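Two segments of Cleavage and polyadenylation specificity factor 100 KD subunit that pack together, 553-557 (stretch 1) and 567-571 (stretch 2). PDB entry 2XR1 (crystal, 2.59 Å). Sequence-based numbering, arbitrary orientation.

Stretch 1 553-557: WKEIP
Stretch 2, residues 567-571: MLKMN

The most unusual feature of this contact is that one lysine bonds the neighbouring segment at both ends of the residue: Lys554 accepts a backbone hydrogen bond through its carbonyl and donates another through its side-chain ammonium, and both go to the backbone of Met570. Met570 N reaches Lys554 O at 3.3 Å, a weak bond by length though nearly straight at 164°. Lys554 NZ lies 2.9 Å from Met570 O, where a charged donor meets a carbonyl. To get there the lysine folds back, with chi1 at -33°, between wells, then chi2 m, chi3 m and chi4 p. Its CA-to-CB bond points sideways, so the reach comes from these later torsions.

The two segments run antiparallel in a loose sense, their end-to-end directions 150° apart. Register places the CA of Lys554 5.4 Å from the CA of Met570, the CA of Glu555 5.3 Å from the CA of Lys569, and the CA of Pro557 4.8 Å from the CA of Met567. Backbone torsions are extended at Glu555 (-107/114), Ile556 (-120/128), Pro557 (-75/138), Leu568 (-133/134), Lys569 (-84/134) and Met570 (-100/116), while Lys554 turns at -108/-8. The pairing is poorly zipped beyond its Lys554 end: Ile556 O stands 3.7 Å from Leu568 N, and no hydrogen bond is assigned there.

Glu555 and Lys569 project to the same face, yet the acid makes no salt bridge with the lysine. Glu555, with chi1 t and chi2 p, instead brings OE1 to 3.9 Å from Lys569 CG and OE2 to 3.7 Å from Met567 CB, so its carboxylate lies against aliphatic carbon. Lys569 has chi1 at -99°, then t, m, m. On the other face are Ile556 (chi1 m, chi2 p) and Leu568 (m, t); Ile556 is buried, but these two side chains do not touch each other.

At the far end, Met567 supplies the apolar closure. With chi1 and chi2 both m and chi3 at -147°, between wells, Met567 SD lies 3.4 Å from Pro557 CA, 4.0 Å from Pro557 CB and 3.6 Å from Ile556 O. The Pro557 ring is C-gamma endo, and its CB and the thioether make the apolar side-chain contact. Met570, buried and all-trans, points toward the first segment, the Met570 SD 4.3 Å from Lys554 NZ.

The rule to read is modest: 459 Å² of buried surface, summed over both sides, combines a doubly bonded lysine at one end with a sulfur-proline contact at the other.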

# COMPACT_ATOMS: atom_id res chain seq x y z
N TRP B 553 6.35 21.28 33.68
CA TRP B 553 5.18 22.16 33.63
C TRP B 553 4.47 22.06 34.99
O TRP B 553 4.28 20.94 35.52
CB TRP B 553 4.24 21.79 32.49
CG TRP B 553 4.34 22.69 31.34
CD1 TRP B 553 3.71 23.90 31.21
CD2 TRP B 553 5.11 22.51 30.15
NE1 TRP B 553 4.05 24.49 30.01
CE2 TRP B 553 4.90 23.65 29.34
CE3 TRP B 553 5.95 21.50 29.68
CZ2 TRP B 553 5.49 23.80 28.09
CZ3 TRP B 553 6.55 21.66 28.44
CH2 TRP B 553 6.32 22.81 27.66
N LYS B 554 4.14 23.21 35.58
CA LYS B 554 3.45 23.26 36.88
C LYS B 554 1.98 23.71 36.74
O LYS B 554 1.23 23.70 37.71
CB LYS B 554 4.18 24.22 37.87
CG LYS B 554 5.74 24.32 37.77
CD LYS B 554 6.50 22.95 37.85
CE LYS B 554 6.80 22.47 39.28
NZ LYS B 554 5.61 21.86 39.95
N GLU B 555 1.60 24.13 35.53
CA GLU B 555 0.23 24.52 35.21
C GLU B 555 -0.36 23.40 34.35
O GLU B 555 0.13 23.14 33.24
CB GLU B 555 0.23 25.85 34.46
CG GLU B 555 -1.14 26.56 34.40
CD GLU B 555 -1.40 27.53 35.56
OE1 GLU B 555 -0.44 28.17 36.06
OE2 GLU B 555 -2.59 27.68 35.96
N ILE B 556 -1.35 22.69 34.90
CA ILE B 556 -1.99 21.57 34.19
C ILE B 556 -3.48 21.84 34.01
O ILE B 556 -4.18 22.17 34.97
CB ILE B 556 -1.78 20.24 34.95
CG1 ILE B 556 -0.31 19.83 34.87
CG2 ILE B 556 -2.64 19.12 34.37
CD1 ILE B 556 0.63 20.70 35.74
N PRO B 557 -3.98 21.72 32.76
CA PRO B 557 -5.37 22.07 32.46
C PRO B 557 -6.37 21.04 32.97
O PRO B 557 -6.13 19.83 32.86
CB PRO B 557 -5.40 22.14 30.93
CG PRO B 557 -4.33 21.19 30.50
CD PRO B 557 -3.27 21.23 31.56
N MET B 567 -7.78 25.09 35.80
CA MET B 567 -6.33 25.34 35.83
C MET B 567 -5.82 25.48 37.27
O MET B 567 -6.05 26.51 37.92
CB MET B 567 -6.00 26.62 35.05
CG MET B 567 -5.78 26.41 33.56
SD MET B 567 -4.43 25.26 33.18
CE MET B 567 -3.81 25.98 31.66
N LEU B 568 -5.13 24.44 37.77
CA LEU B 568 -4.68 24.41 39.18
C LEU B 568 -3.21 24.00 39.35
O LEU B 568 -2.74 23.02 38.75
CB LEU B 568 -5.62 23.54 40.06
CG LEU B 568 -6.95 24.19 40.55
CD1 LEU B 568 -7.86 23.17 41.28
CD2 LEU B 568 -6.72 25.43 41.45
N LYS B 569 -2.51 24.76 40.20
CA LYS B 569 -1.05 24.68 40.35
C LYS B 569 -0.56 23.59 41.31
O LYS B 569 -1.02 23.49 42.46
CB LYS B 569 -0.47 26.02 40.81
CG LYS B 569 0.14 26.85 39.69
CD LYS B 569 0.96 28.01 40.25
CE LYS B 569 0.19 28.82 41.32
NZ LYS B 569 -1.21 29.14 40.93
N MET B 570 0.44 22.87 40.83
CA MET B 570 0.98 21.69 41.47
C MET B 570 2.27 21.99 42.24
O MET B 570 3.27 22.34 41.66
CB MET B 570 1.24 20.67 40.38
CG MET B 570 1.80 19.33 40.80
SD MET B 570 2.66 18.74 39.34
CE MET B 570 3.43 17.28 40.01
N ASN B 571 2.23 21.82 43.55
CA ASN B 571 3.40 21.98 44.39
C ASN B 571 3.99 20.65 44.81
O ASN B 571 4.97 20.64 45.55
CB ASN B 571 3.02 22.76 45.64
CG ASN B 571 2.36 24.09 45.33
OD1 ASN B 571 2.06 24.38 44.16
ND2 ASN B 571 2.10 24.90 46.36